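Local coordinates for protein N-acylethanolamine-hydrolyzing acid amidase subunit beta (Caenorhabditis elegans, PDB 6DY3) that forms the beta subunit of a self-cleaved amidase that probably hydrolyses bioactive fatty acid amides such as N-palmitoylethanolamine to ethanolamine and free fatty acids, at residues S3-H15 with I124-V136. Residues are numbered along the deposited sequence; the frame is centred on the assembly and turned at random.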
ATOM      1  N   SER B   3      -2.831  -8.018   5.159  1.00 26.60           N
ATOM      2  CA  SER B   3      -3.432  -6.896   5.864  1.00 27.88           C
ATOM      3  C   SER B   3      -4.416  -7.437   6.884  1.00 27.67           C
ATOM      4  O   SER B   3      -5.271  -8.263   6.548  1.00 27.29           O
ATOM      5  CB  SER B   3      -4.138  -5.947   4.896  1.00 28.15           C
ATOM      6  OG  SER B   3      -3.195  -5.251   4.100  1.00 30.49           O
ATOM      7  N   ILE B   4      -4.315  -6.945   8.114  1.00 29.58           N
ATOM      8  CA  ILE B   4      -5.152  -7.393   9.216  1.00 31.28           C
ATOM      9  C   ILE B   4      -5.754  -6.171   9.887  1.00 30.07           C
ATOM     10  O   ILE B   4      -5.081  -5.149  10.053  1.00 30.48           O
ATOM     11  CB  ILE B   4      -4.358  -8.230  10.243  1.00 31.26           C
ATOM     12  CG1 ILE B   4      -3.630  -9.381   9.546  1.00 29.57           C
ATOM     13  CG2 ILE B   4      -5.294  -8.758  11.337  1.00 30.56           C
ATOM     14  CD1 ILE B   4      -2.692 -10.158  10.467  1.00 30.23           C
ATOM     15  N   VAL B   5      -7.032  -6.275  10.248  1.00 30.93           N
ATOM     16  CA  VAL B   5      -7.718  -5.283  11.063  1.00 34.61           C
ATOM     17  C   VAL B   5      -8.442  -6.017  12.180  1.00 35.94           C
ATOM     18  O   VAL B   5      -9.139  -7.004  11.924  1.00 36.26           O
ATOM     19  CB  VAL B   5      -8.701  -4.441  10.231  1.00 36.25           C
ATOM     20  CG1 VAL B   5      -9.706  -3.713  11.137  1.00 42.75           C
ATOM     21  CG2 VAL B   5      -7.929  -3.441   9.401  1.00 37.76           C
ATOM     22  N   ALA B   6      -8.286  -5.531  13.414  1.00 35.92           N
ATOM     23  CA  ALA B   6      -8.885  -6.166  14.582  1.00 39.92           C
ATOM     24  C   ALA B   6      -9.365  -5.110  15.567  1.00 40.88           C
ATOM     25  O   ALA B   6      -8.706  -4.085  15.764  1.00 37.74           O
ATOM     26  CB  ALA B   6      -7.890  -7.110  15.279  1.00 37.74           C
ATOM     27  N   GLN B   7     -10.518  -5.365  16.186  1.00 43.88           N
ATOM     28  CA  GLN B   7     -11.046  -4.510  17.242  1.00 48.70           C
ATOM     29  C   GLN B   7     -11.120  -5.311  18.535  1.00 49.48           C
ATOM     30  O   GLN B   7     -11.799  -6.343  18.592  1.00 52.02           O
ATOM     31  CB  GLN B   7     -12.420  -3.952  16.867  1.00 47.97           C
ATOM     32  CG  GLN B   7     -12.936  -2.941  17.866  1.00 49.99           C
ATOM     33  CD  GLN B   7     -14.265  -2.336  17.471  1.00 51.76           C
ATOM     34  OE1 GLN B   7     -14.915  -2.771  16.521  1.00 50.25           O
ATOM     35  NE2 GLN B   7     -14.664  -1.304  18.189  1.00 55.59           N
ATOM     36  N   ASN B   8     -10.422  -4.842  19.566  1.00 42.94           N
ATOM     37  CA  ASN B   8     -10.370  -5.580  20.817  1.00 42.34           C
ATOM     38  C   ASN B   8     -11.629  -5.309  21.636  1.00 48.38           C
ATOM     39  O   ASN B   8     -12.537  -4.586  21.219  1.00 45.57           O
ATOM     40  CB  ASN B   8      -9.104  -5.226  21.598  1.00 41.48           C
ATOM     41  CG  ASN B   8      -9.036  -3.761  21.977  1.00 43.67           C
ATOM     42  OD1 ASN B   8     -10.039  -3.049  21.957  1.00 46.72           O
ATOM     43  ND2 ASN B   8      -7.847  -3.304  22.341  1.00 43.64           N
ATOM     44  N   SER B   9     -11.679  -5.903  22.832  1.00 56.39           N
ATOM     45  CA  SER B   9     -12.850  -5.749  23.689  1.00 57.00           C
ATOM     46  C   SER B   9     -13.036  -4.299  24.112  1.00 54.79           C
ATOM     47  O   SER B   9     -14.170  -3.814  24.209  1.00 55.54           O
ATOM     48  CB  SER B   9     -12.716  -6.650  24.916  1.00 57.56           C
ATOM     49  OG  SER B   9     -12.580  -8.009  24.542  1.00 55.24           O
ATOM     50  N   ALA B  10     -11.935  -3.582  24.340  1.00 51.23           N
ATOM     51  CA  ALA B  10     -12.001  -2.180  24.734  1.00 49.06           C
ATOM     52  C   ALA B  10     -12.461  -1.264  23.607  1.00 51.46           C
ATOM     53  O   ALA B  10     -12.683  -0.075  23.856  1.00 58.91           O
ATOM     54  CB  ALA B  10     -10.637  -1.713  25.240  1.00 47.72           C
ATOM     55  N   GLY B  11     -12.596  -1.769  22.382  1.00 45.05           N
ATOM     56  CA  GLY B  11     -13.021  -0.948  21.270  1.00 44.47           C
ATOM     57  C   GLY B  11     -11.900  -0.367  20.433  1.00 44.58           C
ATOM     58  O   GLY B  11     -12.182   0.335  19.451  1.00 43.34           O
ATOM     59  N   GLN B  12     -10.646  -0.623  20.788  1.00 45.40           N
ATOM     60  CA  GLN B  12      -9.522  -0.123  20.016  1.00 43.18           C
ATOM     61  C   GLN B  12      -9.367  -0.930  18.735  1.00 42.30           C
ATOM     62  O   GLN B  12      -9.504  -2.157  18.737  1.00 39.96           O
ATOM     63  CB  GLN B  12      -8.240  -0.191  20.846  1.00 43.33           C
ATOM     64  CG  GLN B  12      -7.066   0.536  20.221  1.00 46.15           C
ATOM     65  CD  GLN B  12      -5.816   0.465  21.068  1.00 46.45           C
ATOM     66  OE1 GLN B  12      -5.328  -0.621  21.382  1.00 47.75           O
ATOM     67  NE2 GLN B  12      -5.281   1.625  21.434  1.00 45.30           N
ATOM     68  N   ILE B  13      -9.092  -0.232  17.636  1.00 44.39           N
ATOM     69  CA  ILE B  13      -8.981  -0.835  16.312  1.00 41.68           C
ATOM     70  C   ILE B  13      -7.520  -0.774  15.883  1.00 41.02           C
ATOM     71  O   ILE B  13      -6.922   0.308  15.837  1.00 39.29           O
ATOM     72  CB  ILE B  13      -9.896  -0.131  15.298  1.00 39.39           C
ATOM     73  CG1 ILE B  13     -11.348  -0.228  15.777  1.00 40.92           C
ATOM     74  CG2 ILE B  13      -9.733  -0.750  13.912  1.00 37.66           C
ATOM     75  CD1 ILE B  13     -12.361   0.383  14.849  1.00 44.05           C
ATOM     76  N   ILE B  14      -6.950  -1.937  15.561  1.00 41.20           N
ATOM     77  CA  ILE B  14      -5.544  -2.067  15.199  1.00 40.43           C
ATOM     78  C   ILE B  14      -5.445  -2.535  13.755  1.00 37.99           C
ATOM     79  O   ILE B  14      -6.163  -3.450  13.336  1.00 36.87           O
ATOM     80  CB  ILE B  14      -4.800  -3.041  16.139  1.00 41.54           C
ATOM     81  CG1 ILE B  14      -4.870  -2.545  17.586  1.00 47.48           C
ATOM     82  CG2 ILE B  14      -3.348  -3.203  15.711  1.00 40.93           C
ATOM     83  CD1 ILE B  14      -6.041  -3.091  18.370  1.00 50.48           C
ATOM     84  N   HIS B  15      -4.533  -1.919  13.003  1.00 35.88           N
ATOM     85  CA  HIS B  15      -4.332  -2.221  11.590  1.00 32.79           C
ATOM     86  C   HIS B  15      -2.900  -2.707  11.409  1.00 33.67           C
ATOM     87  O   HIS B  15      -1.951  -1.935  11.588  1.00 33.21           O
ATOM     88  CB  HIS B  15      -4.604  -0.991  10.727  1.00 32.72           C
ATOM     89  CG  HIS B  15      -4.621  -1.275   9.256  1.00 33.19           C
ATOM     90  ND1 HIS B  15      -5.239  -0.445   8.347  1.00 33.50           N
ATOM     91  CD2 HIS B  15      -4.107  -2.301   8.538  1.00 31.95           C
ATOM     92  CE1 HIS B  15      -5.100  -0.943   7.132  1.00 30.97           C
ATOM     93  NE2 HIS B  15      -4.417  -2.070   7.221  1.00 30.57           N
ATOM     94  N   ILE B 124      -8.862  -3.418  -0.505  1.00 30.95           N
ATOM     95  CA  ILE B 124      -8.603  -2.199   0.249  1.00 28.79           C
ATOM     96  C   ILE B 124      -9.093  -2.437   1.670  1.00 28.61           C
ATOM     97  O   ILE B 124     -10.288  -2.672   1.894  1.00 30.57           O
ATOM     98  CB  ILE B 124      -9.290  -0.979  -0.388  1.00 28.74           C
ATOM     99  CG1 ILE B 124      -8.784  -0.787  -1.820  1.00 30.25           C
ATOM    100  CG2 ILE B 124      -9.030   0.265   0.447  1.00 30.52           C
ATOM    101  CD1 ILE B 124      -9.493   0.295  -2.596  1.00 31.41           C
ATOM    102  N   ILE B 125      -8.172  -2.384   2.625  1.00 26.13           N
ATOM    103  CA  ILE B 125      -8.466  -2.628   4.032  1.00 27.19           C
ATOM    104  C   ILE B 125      -8.423  -1.288   4.748  1.00 26.68           C
ATOM    105  O   ILE B 125      -7.406  -0.587   4.705  1.00 25.93           O
ATOM    106  CB  ILE B 125      -7.473  -3.624   4.654  1.00 27.48           C
ATOM    107  CG1 ILE B 125      -7.621  -5.009   4.013  1.00 28.64           C
ATOM    108  CG2 ILE B 125      -7.667  -3.713   6.159  1.00 26.67           C
ATOM    109  CD1 ILE B 125      -6.825  -5.205   2.736  1.00 27.50           C
ATOM    110  N   VAL B 126      -9.518  -0.941   5.415  1.00 32.99           N
ATOM    111  CA  VAL B 126      -9.665   0.350   6.070  1.00 39.29           C
ATOM    112  C   VAL B 126      -9.987   0.114   7.539  1.00 39.55           C
ATOM    113  O   VAL B 126     -10.813  -0.744   7.875  1.00 37.91           O
ATOM    114  CB  VAL B 126     -10.764   1.205   5.400  1.00 42.44           C
ATOM    115  CG1 VAL B 126     -10.710   2.643   5.908  1.00 44.47           C
ATOM    116  CG2 VAL B 126     -10.635   1.160   3.884  1.00 43.22           C
ATOM    117  N   ALA B 127      -9.338   0.882   8.411  1.00 38.99           N
ATOM    118  CA  ALA B 127      -9.540   0.797   9.849  1.00 39.28           C
ATOM    119  C   ALA B 127      -9.937   2.163  10.390  1.00 42.07           C
ATOM    120  O   ALA B 127      -9.384   3.189   9.981  1.00 42.74           O
ATOM    121  CB  ALA B 127      -8.273   0.301  10.550  1.00 34.54           C
ATOM    122  N   GLY B 128     -10.893   2.174  11.316  1.00 44.00           N
ATOM    123  CA  GLY B 128     -11.410   3.416  11.857  1.00 45.89           C
ATOM    124  C   GLY B 128     -11.199   3.574  13.348  1.00 44.85           C
ATOM    125  O   GLY B 128     -10.204   3.097  13.905  1.00 42.14           O
ATOM    126  N   ILE B 129     -12.141   4.251  14.008  1.00 45.66           N
ATOM    127  CA  ILE B 129     -12.004   4.585  15.422  1.00 42.02           C
ATOM    128  C   ILE B 129     -13.260   4.183  16.187  1.00 44.70           C
ATOM    129  O   ILE B 129     -13.189   3.825  17.369  1.00 44.32           O
ATOM    130  CB  ILE B 129     -11.704   6.083  15.595  1.00 39.52           C
ATOM    131  CG1 ILE B 129     -12.853   6.917  15.023  1.00 44.92           C
ATOM    132  CG2 ILE B 129     -10.372   6.426  14.926  1.00 38.45           C
ATOM    133  CD1 ILE B 129     -12.610   8.425  15.041  1.00 51.76           C
ATOM    134  N   LYS B 130     -14.415   4.219  15.523  1.00 48.53           N
ATOM    135  CA  LYS B 130     -15.672   3.875  16.172  1.00 51.53           C
ATOM    136  C   LYS B 130     -15.920   2.369  16.070  1.00 54.30           C
ATOM    137  O   LYS B 130     -15.096   1.608  15.559  1.00 57.50           O
ATOM    138  CB  LYS B 130     -16.820   4.680  15.566  1.00 50.12           C
ATOM    139  CG  LYS B 130     -16.769   6.158  15.908  1.00 51.76           C
ATOM    140  CD  LYS B 130     -17.582   7.019  14.948  1.00 55.59           C
ATOM    141  CE  LYS B 130     -19.008   6.524  14.790  1.00 58.56           C
ATOM    142  NZ  LYS B 130     -19.757   7.318  13.783  1.00 60.00           N
ATOM    143  N   LYS B 131     -17.080   1.933  16.554  1.00 52.48           N
ATOM    144  CA  LYS B 131     -17.380   0.511  16.615  1.00 48.81           C
ATOM    145  C   LYS B 131     -17.536  -0.081  15.222  1.00 48.93           C
ATOM    146  O   LYS B 131     -18.150   0.519  14.336  1.00 46.51           O
ATOM    147  CB  LYS B 131     -18.648   0.276  17.428  1.00 50.97           C
ATOM    148  CG  LYS B 131     -19.090  -1.173  17.511  1.00 51.43           C
ATOM    149  CD  LYS B 131     -20.429  -1.283  18.221  1.00 55.60           C
ATOM    150  CE  LYS B 131     -20.906  -2.719  18.304  1.00 60.34           C
ATOM    151  NZ  LYS B 131     -22.319  -2.789  18.760  1.00 65.97           N
ATOM    152  N   ASN B 132     -16.982  -1.282  15.042  1.00 53.06           N
ATOM    153  CA  ASN B 132     -17.079  -2.041  13.798  1.00 49.77           C
ATOM    154  C   ASN B 132     -16.522  -1.273  12.610  1.00 48.28           C
ATOM    155  O   ASN B 132     -16.801  -1.619  11.459  1.00 52.61           O
ATOM    156  CB  ASN B 132     -18.527  -2.465  13.520  1.00 50.13           C
ATOM    157  CG  ASN B 132     -18.952  -3.669  14.346  1.00 51.92           C
ATOM    158  OD1 ASN B 132     -18.147  -4.552  14.643  1.00 48.87           O
ATOM    159  ND2 ASN B 132     -20.222  -3.707  14.722  1.00 54.91           N
ATOM    160  N   GLU B 133     -15.727  -0.232  12.863  1.00 44.74           N
ATOM    161  CA  GLU B 133     -15.115   0.545  11.786  1.00 43.99           C
ATOM    162  C   GLU B 133     -13.844  -0.173  11.331  1.00 43.74           C
ATOM    163  O   GLU B 133     -12.714   0.245  11.588  1.00 42.73           O
ATOM    164  CB  GLU B 133     -14.840   1.973  12.230  1.00 44.51           C
ATOM    165  CG  GLU B 133     -16.090   2.839  12.268  1.00 48.73           C
ATOM    166  CD  GLU B 133     -15.792   4.331  12.287  1.00 49.15           C
ATOM    167  OE1 GLU B 133     -14.663   4.715  12.662  1.00 47.80           O
ATOM    168  OE2 GLU B 133     -16.698   5.123  11.950  1.00 49.67           O
ATOM    169  N   GLY B 134     -14.063  -1.306  10.669  1.00 44.70           N
ATOM    170  CA  GLY B 134     -13.011  -2.066  10.028  1.00 41.32           C
ATOM    171  C   GLY B 134     -13.603  -2.873   8.892  1.00 39.81           C
ATOM    172  O   GLY B 134     -14.535  -3.652   9.110  1.00 42.79           O
ATOM    173  N   VAL B 135     -13.098  -2.694   7.674  1.00 35.15           N
ATOM    174  CA  VAL B 135     -13.722  -3.285   6.499  1.00 34.30           C
ATOM    175  C   VAL B 135     -12.655  -3.737   5.511  1.00 32.65           C
ATOM    176  O   VAL B 135     -11.592  -3.123   5.384  1.00 32.56           O
ATOM    177  CB  VAL B 135     -14.690  -2.294   5.814  1.00 36.96           C
ATOM    178  CG1 VAL B 135     -13.928  -1.088   5.256  1.00 33.75           C
ATOM    179  CG2 VAL B 135     -15.475  -2.992   4.715  1.00 40.65           C
ATOM    180  N   VAL B 136     -12.951  -4.827   4.813  1.00 31.58           N
ATOM    181  CA  VAL B 136     -12.213  -5.229   3.624  1.00 30.02           C
ATOM    182  C   VAL B 136     -13.072  -4.864   2.426  1.00 31.84           C
ATOM    183  O   VAL B 136     -14.224  -5.299   2.329  1.00 33.17           O
ATOM    184  CB  VAL B 136     -11.884  -6.730   3.633  1.00 29.46           C
ATOM    185  CG1 VAL B 136     -11.326  -7.165   2.290  1.00 29.00           C
ATOM    186  CG2 VAL B 136     -10.890  -7.047   4.734  1.00 28.57           C
TER
HETATM  187  O   HOH W   1      -8.097   2.846  15.940  1.00 38.56           O
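Ile-13 and Val-5 face Ala-127 and Ile-125 across the interior of a sandwich of two antiparallel sheets, a worked example of the core of an N-terminal nucleophile (Ntn) hydrolase. Hairpin 3-15 belongs to one sheet and hairpin 124-136 to the other; the N-to-C directions of strands 3-7 and 124-127 differ by 28°, their axes 7.6 Å apart at closest approach. Ile-13 can be followed outward. Its CB sits near the carbonyl O of Gly-128; chi1 of -59° sets CG1 beside the backbone N and CG2 anti to it; CG2 meets Ala-127 CB at 3.8 Å, and CG1 carries CD1 onward into the opposite turn, among Lys-130 O, Glu-133 O and Glu-133 CB. Beside it, Val-5 CG2 reaches Ile-125 CG2 and also lies over the centre of the His-15 ring, 3.9 Å above its plane. That ring is fixed from beyond the contact, ND1 bonding to Ser-65 and NE2 to Ser-67. Ser-67 also binds Ser-3 OG, close to Arg-17 and the probable nucleophile Cys-1. One direct hydrogen bond crosses between the loops: the extended Gln-7 side chain accepts the backbone N-H of Asn-132 on OE1 (2.9 Å). Within their own hairpins, Gln-7 NE2 bonds back to Gly-11 O, and Glu-133 OE1 accepts Ile-129 N nearly head-on and Lys-130 N from above the carboxylate plane. One water donates to both Ile-13 O (2.8 Å) and Gly-128 O (2.9 Å).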